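2-keto-3-deoxygluconate kinase (Thermotoga maritima, PDB 2AFB) phosphorylates 2-keto-3-deoxygluconate, as a sugar kinase of the pfkB (ribokinase) family that probably draws the phosphate from ATP. Local coordinates at residues K31-T36 and F101-A106; A259-W264 and E281-D286. All blocks are in the same frame, centred on the assembly; numbering follows the deposited sequence.

Contact 1. Residues K31-T36 and F101-A106; sequences KRIFQT and FLEIGA
Glu103 reaches from strand 99-103 into the turn at 31-36, and its carboxylate meets both Arg32 and the backbone beside it. Its CB points toward the turn and carries CG, set beside the backbone N (chi1 -70°), against the aliphatic arm of Ile33, 3.8 Å from CD1. Beyond CG the chain runs extended to CD, 3.5 Å from NE of Arg32; the carboxylate and guanidinium planes are 65° apart. OE2 takes the backbone N-H of Ile33 on its anti lone pair (N to OE2 2.9 Å), and a water donates to OE2 and accepts from Phe34 N. OE1 turns its syn lone pair to NH2 of Arg32, 3.1 Å away; NE of Arg32 adds only weak bonds to both oxygens. This turn lies in the loop between strands 22-26 and 38-44 of the small four-stranded sheet, which probably corresponds to the lid of pfkB kinases, beside the large sheet. The guanidinium also reaches a second subunit, where NH1 bonds to Val331 O and NH2 forms a salt bridge with Glu336. Farther back on the strand, CD1 of Ile33 packs on CB of Phe101, and Leu72 of a third subunit touches both residues.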
loop_
_atom_site.group_PDB
_atom_site.type_symbol
_atom_site.label_atom_id
_atom_site.label_comp_id
_atom_site.label_asym_id
_atom_site.label_seq_id
_atom_site.Cartn_x
_atom_site.Cartn_y
_atom_site.Cartn_z
ATOM N N LYS A 31 -13.775 0.245 -1.017
ATOM C CA LYS A 31 -14.046 -0.564 0.148
ATOM C C LYS A 31 -14.982 0.126 1.116
ATOM O O LYS A 31 -15.039 1.353 1.229
ATOM C CB LYS A 31 -12.754 -1.013 0.847
ATOM C CG LYS A 31 -11.903 -2.085 0.074
ATOM C CD LYS A 31 -10.468 -2.370 0.788
ATOM C CE LYS A 31 -10.213 -3.864 1.285
ATOM N NZ LYS A 31 -9.138 -4.108 2.472
ATOM N N ARG A 32 -15.805 -0.705 1.759
ATOM C CA ARG A 32 -16.649 -0.273 2.834
ATOM C C ARG A 32 -15.878 -0.352 4.159
ATOM O O ARG A 32 -14.892 -1.027 4.287
ATOM C CB ARG A 32 -17.944 -1.110 2.881
ATOM C CG ARG A 32 -18.705 -1.057 1.594
ATOM C CD ARG A 32 -20.193 -1.355 1.710
ATOM N NE ARG A 32 -20.846 -0.316 2.458
ATOM C CZ ARG A 32 -22.150 -0.301 2.749
ATOM N NH1 ARG A 32 -22.964 -1.287 2.388
ATOM N NH2 ARG A 32 -22.621 0.697 3.464
ATOM N N ILE A 33 -16.338 0.406 5.122
ATOM C CA ILE A 33 -15.705 0.458 6.426
ATOM C C ILE A 33 -15.527 -0.924 7.015
ATOM O O ILE A 33 -14.457 -1.255 7.518
ATOM C CB ILE A 33 -16.488 1.396 7.389
ATOM C CG1 ILE A 33 -16.349 2.844 6.884
ATOM C CG2 ILE A 33 -15.973 1.230 8.828
ATOM C CD1 ILE A 33 -17.507 3.908 7.295
ATOM N N PHE A 34 -16.560 -1.738 6.900
ATOM C CA PHE A 34 -16.597 -3.065 7.499
ATOM C C PHE A 34 -15.458 -3.957 7.048
ATOM O O PHE A 34 -15.013 -4.886 7.767
ATOM C CB PHE A 34 -17.914 -3.757 7.096
ATOM C CG PHE A 34 -18.122 -5.100 7.726
ATOM C CD1 PHE A 34 -18.330 -5.221 9.088
ATOM C CD2 PHE A 34 -18.126 -6.250 6.953
ATOM C CE1 PHE A 34 -18.544 -6.486 9.659
ATOM C CE2 PHE A 34 -18.328 -7.504 7.519
ATOM C CZ PHE A 34 -18.520 -7.620 8.868
ATOM N N GLN A 35 -15.055 -3.741 5.818
ATOM C CA GLN A 35 -14.114 -4.641 5.195
ATOM C C GLN A 35 -12.641 -4.176 5.216
ATOM O O GLN A 35 -11.769 -4.910 4.846
ATOM C CB GLN A 35 -14.608 -5.024 3.790
ATOM C CG GLN A 35 -14.516 -4.057 2.710
ATOM C CD GLN A 35 -15.422 -4.414 1.490
ATOM O OE1 GLN A 35 -15.994 -3.531 0.920
ATOM N NE2 GLN A 35 -15.450 -5.678 1.055
ATOM N N THR A 36 -12.368 -2.980 5.676
ATOM C CA THR A 36 -11.072 -2.387 5.405
ATOM C C THR A 36 -10.060 -2.617 6.548
ATOM O O THR A 36 -10.422 -2.497 7.726
ATOM C CB THR A 36 -11.243 -0.876 5.061
ATOM O OG1 THR A 36 -10.065 -0.445 4.423
ATOM C CG2 THR A 36 -11.495 -0.029 6.295
ATOM N N PHE A 101 -15.933 9.550 8.838
ATOM C CA PHE A 101 -15.566 8.391 8.035
ATOM C C PHE A 101 -16.362 8.492 6.760
ATOM O O PHE A 101 -17.551 8.719 6.788
ATOM C CB PHE A 101 -15.918 7.100 8.730
ATOM C CG PHE A 101 -15.243 6.918 10.056
ATOM C CD1 PHE A 101 -15.701 7.570 11.155
ATOM C CD2 PHE A 101 -14.118 6.102 10.197
ATOM C CE1 PHE A 101 -15.082 7.423 12.393
ATOM C CE2 PHE A 101 -13.503 5.950 11.440
ATOM C CZ PHE A 101 -13.983 6.641 12.530
ATOM N N LEU A 102 -15.708 8.302 5.646
ATOM C CA LEU A 102 -16.355 8.398 4.362
ATOM C C LEU A 102 -16.120 7.154 3.527
ATOM O O LEU A 102 -14.959 6.759 3.292
ATOM C CB LEU A 102 -15.814 9.617 3.618
ATOM C CG LEU A 102 -16.225 9.664 2.138
ATOM C CD1 LEU A 102 -17.664 10.112 2.076
ATOM C CD2 LEU A 102 -15.300 10.673 1.370
ATOM N N GLU A 103 -17.220 6.537 3.078
ATOM C CA GLU A 103 -17.195 5.458 2.109
ATOM C C GLU A 103 -17.516 6.093 0.812
ATOM O O GLU A 103 -18.603 6.644 0.634
ATOM C CB GLU A 103 -18.246 4.409 2.360
ATOM C CG GLU A 103 -18.031 3.542 3.575
ATOM C CD GLU A 103 -19.159 2.504 3.780
ATOM O OE1 GLU A 103 -20.311 2.733 3.290
ATOM O OE2 GLU A 103 -18.896 1.483 4.461
ATOM N N ILE A 104 -16.585 6.006 -0.120
ATOM C CA ILE A 104 -16.801 6.571 -1.443
ATOM C C ILE A 104 -17.582 5.558 -2.304
ATOM O O ILE A 104 -17.126 4.401 -2.539
ATOM C CB ILE A 104 -15.475 6.949 -2.112
ATOM C CG1 ILE A 104 -14.774 7.994 -1.239
ATOM C CG2 ILE A 104 -15.715 7.463 -3.524
ATOM C CD1 ILE A 104 -13.379 8.285 -1.677
ATOM N N GLY A 105 -18.749 6.000 -2.759
ATOM C CA GLY A 105 -19.667 5.087 -3.428
ATOM C C GLY A 105 -19.315 4.878 -4.917
ATOM O O GLY A 105 -18.372 5.438 -5.460
ATOM N N ALA A 106 -20.134 4.097 -5.567
ATOM C CA ALA A 106 -19.950 3.804 -6.944
ATOM C C ALA A 106 -21.271 3.387 -7.471
ATOM O O ALA A 106 -22.016 2.618 -6.819
ATOM C CB ALA A 106 -18.911 2.682 -7.116
HETATM O O HOH W 1 -17.123 2.674 -0.395
HETATM O O HOH W 2 -14.410 3.975 0.201
HETATM O O HOH W 3 -19.385 -0.586 6.091
#

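Contact 2. Residues A259-W264 and E281-D286; sequences ATVNYW and EIHIVD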
loop_
_atom_site.group_PDB
_atom_site.type_symbol
_atom_site.label_atom_id
_atom_site.label_comp_id
_atom_site.label_asym_id
_atom_site.label_seq_id
_atom_site.Cartn_x
_atom_site.Cartn_y
_atom_site.Cartn_z
ATOM N N ALA A 259 -23.557 7.515 -8.272
ATOM C CA ALA A 259 -22.402 7.981 -7.529
ATOM C C ALA A 259 -21.191 8.104 -8.423
ATOM O O ALA A 259 -20.194 8.641 -8.020
ATOM C CB ALA A 259 -22.094 7.008 -6.348
ATOM N N THR A 260 -21.272 7.566 -9.626
ATOM C CA THR A 260 -20.142 7.521 -10.562
ATOM C C THR A 260 -20.215 8.653 -11.628
ATOM O O THR A 260 -19.193 9.206 -12.001
ATOM C CB THR A 260 -20.069 6.109 -11.278
ATOM O OG1 THR A 260 -19.727 5.087 -10.323
ATOM C CG2 THR A 260 -18.999 6.090 -12.449
ATOM N N VAL A 261 -21.409 8.946 -12.120
ATOM C CA VAL A 261 -21.663 10.034 -13.092
ATOM C C VAL A 261 -22.697 11.025 -12.573
ATOM O O VAL A 261 -23.800 10.637 -12.175
ATOM C CB VAL A 261 -22.129 9.460 -14.457
ATOM C CG1 VAL A 261 -22.435 10.567 -15.490
ATOM C CG2 VAL A 261 -21.108 8.494 -14.990
ATOM N N ASN A 262 -22.311 12.308 -12.548
ATOM C CA ASN A 262 -23.222 13.429 -12.345
ATOM C C ASN A 262 -23.034 14.449 -13.498
ATOM O O ASN A 262 -21.986 14.524 -14.116
ATOM C CB ASN A 262 -22.931 14.204 -11.060
ATOM C CG ASN A 262 -23.231 13.451 -9.776
ATOM O OD1 ASN A 262 -23.012 14.009 -8.692
ATOM N ND2 ASN A 262 -23.734 12.223 -9.863
ATOM N N TYR A 263 -24.088 15.192 -13.788
ATOM C CA TYR A 263 -23.978 16.388 -14.577
ATOM C C TYR A 263 -23.841 17.527 -13.608
ATOM O O TYR A 263 -24.384 17.466 -12.499
ATOM C CB TYR A 263 -25.207 16.568 -15.431
ATOM C CG TYR A 263 -25.265 15.562 -16.544
ATOM C CD1 TYR A 263 -25.851 14.314 -16.345
ATOM C CD2 TYR A 263 -24.721 15.858 -17.794
ATOM C CE1 TYR A 263 -25.909 13.394 -17.359
ATOM C CE2 TYR A 263 -24.788 14.954 -18.826
ATOM C CZ TYR A 263 -25.382 13.720 -18.601
ATOM O OH TYR A 263 -25.446 12.811 -19.625
ATOM N N TRP A 264 -23.098 18.557 -14.004
ATOM C CA TRP A 264 -22.799 19.676 -13.096
ATOM C C TRP A 264 -22.718 20.982 -13.859
ATOM O O TRP A 264 -22.037 21.079 -14.904
ATOM C CB TRP A 264 -21.474 19.387 -12.381
ATOM C CG TRP A 264 -20.920 20.451 -11.503
ATOM C CD1 TRP A 264 -19.966 21.402 -11.850
ATOM C CD2 TRP A 264 -21.256 20.705 -10.122
ATOM N NE1 TRP A 264 -19.707 22.216 -10.753
ATOM C CE2 TRP A 264 -20.480 21.804 -9.691
ATOM C CE3 TRP A 264 -22.124 20.103 -9.202
ATOM C CZ2 TRP A 264 -20.570 22.311 -8.369
ATOM C CZ3 TRP A 264 -22.179 20.594 -7.918
ATOM C CH2 TRP A 264 -21.410 21.687 -7.518
ATOM N N GLU A 281 -20.508 16.621 -17.871
ATOM C CA GLU A 281 -20.807 15.274 -17.427
ATOM C C GLU A 281 -19.534 14.734 -16.786
ATOM O O GLU A 281 -18.504 14.716 -17.413
ATOM C CB GLU A 281 -21.246 14.427 -18.616
ATOM C CG GLU A 281 -21.607 13.005 -18.234
ATOM C CD GLU A 281 -21.885 12.150 -19.423
ATOM O OE1 GLU A 281 -22.864 12.458 -20.117
ATOM O OE2 GLU A 281 -21.123 11.189 -19.667
ATOM N N ILE A 282 -19.588 14.339 -15.532
ATOM C CA ILE A 282 -18.362 14.070 -14.792
ATOM C C ILE A 282 -18.376 12.617 -14.355
ATOM O O ILE A 282 -19.357 12.175 -13.748
ATOM C CB ILE A 282 -18.306 14.959 -13.513
ATOM C CG1 ILE A 282 -18.482 16.435 -13.910
ATOM C CG2 ILE A 282 -17.020 14.700 -12.722
ATOM C CD1 ILE A 282 -18.507 17.379 -12.718
ATOM N N HIS A 283 -17.315 11.870 -14.682
ATOM C CA HIS A 283 -17.002 10.621 -13.978
ATOM C C HIS A 283 -16.195 11.021 -12.760
ATOM O O HIS A 283 -15.047 11.495 -12.871
ATOM C CB HIS A 283 -16.191 9.633 -14.816
ATOM C CG HIS A 283 -16.979 8.875 -15.829
ATOM N ND1 HIS A 283 -17.615 9.481 -16.897
ATOM C CD2 HIS A 283 -17.195 7.541 -15.964
ATOM C CE1 HIS A 283 -18.188 8.551 -17.641
ATOM N NE2 HIS A 283 -17.938 7.363 -17.103
ATOM N N ILE A 284 -16.786 10.792 -11.606
ATOM C CA ILE A 284 -16.324 11.300 -10.346
ATOM C C ILE A 284 -15.199 10.453 -9.710
ATOM O O ILE A 284 -15.291 9.239 -9.684
ATOM C CB ILE A 284 -17.569 11.360 -9.393
ATOM C CG1 ILE A 284 -18.614 12.343 -9.968
ATOM C CG2 ILE A 284 -17.176 11.732 -8.023
ATOM C CD1 ILE A 284 -19.960 12.254 -9.297
ATOM N N VAL A 285 -14.128 11.102 -9.244
ATOM C CA VAL A 285 -13.098 10.485 -8.391
ATOM C C VAL A 285 -13.460 10.737 -6.881
ATOM O O VAL A 285 -13.469 9.813 -6.044
ATOM C CB VAL A 285 -11.749 11.100 -8.645
ATOM C CG1 VAL A 285 -10.733 10.668 -7.604
ATOM C CG2 VAL A 285 -11.288 10.801 -10.056
ATOM N N ASP A 286 -13.756 11.992 -6.560
ATOM C CA ASP A 286 -14.117 12.399 -5.194
ATOM C C ASP A 286 -14.924 13.684 -5.251
ATOM O O ASP A 286 -14.346 14.754 -5.379
ATOM C CB ASP A 286 -12.855 12.614 -4.345
ATOM C CG ASP A 286 -13.130 12.596 -2.808
ATOM O OD1 ASP A 286 -14.295 12.902 -2.346
ATOM O OD2 ASP A 286 -12.143 12.264 -2.076
#
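Tyr263 and Glu281 lie side by side and point the same way from a non-hydrogen-bonded antiparallel pair. CG of Glu281, anti to its backbone N (chi1 -179°), rests over one face of the phenol ring, offset toward the rim and 4.1 Å from the centroid. The carboxylate stands nearly perpendicular to the ring, its plane turned by 83°, and OE1 meets the hydroxyl OH of Tyr263 at 2.7 Å in a weak hydrogen bond. An alanine in place of Tyr263 would probably leave Glu281 CG without its aromatic cover and OE1 without the hydroxyl, setting the carboxylate free to turn. On the same face of the sheet, Val261 runs alongside His283, with CG2 over the centre of the imidazole, 3.9 Å from its centroid. The imidazole binds nickel, and NE2 of His283 from two neighbouring subunits binds nickel too. The strands form the hairpin 261-270/273-283 at one margin of the large mixed sheet of the ribokinase-type fold. Asn262 and Ile282, on the other face, form a hydrogen-bonded pair, Asn262 O receiving Ile282 N at 2.8 Å, and Ile284 N bonds to Thr260 O just past the end of strand 273-283 and before the start of strand 261-270. The side chain of Ile284 crosses that of Asn262 obliquely, its CD1 3.5 Å from CG of Asn262; the amide is held by Arg254 on OD1 and by its own ND2 bond to Val261 O. CD1 of Ile282 packs 3.6 Å from CB of Trp264, whose indole N-H reaches Ser319 on helix 308-322.

Overall arrangement
Contact 1 ties a loop to the small four-stranded sheet and contact 2 lies at the margin of the large one, their centres about 18 Å apart, yet they touch where the chain leaves strand 99-103. Ala106 N approaches Ala259 CB to 3.6 Å, and Ala106 CA packs equally near Thr260 OG1, whose hydrogen bond is to Ser107 N; Ile104 CG2 packs loosely on Val285 O. Both contacts take part in subunit association: residues 31-36 and 281-286 each meet neighbouring copies, and Ala106 packs on Val285 of the second subunit. The nickel at His283 marks a junction between subunits, whereas Lys31 of contact 1 has its side chain about 5 Å from a calcium ion.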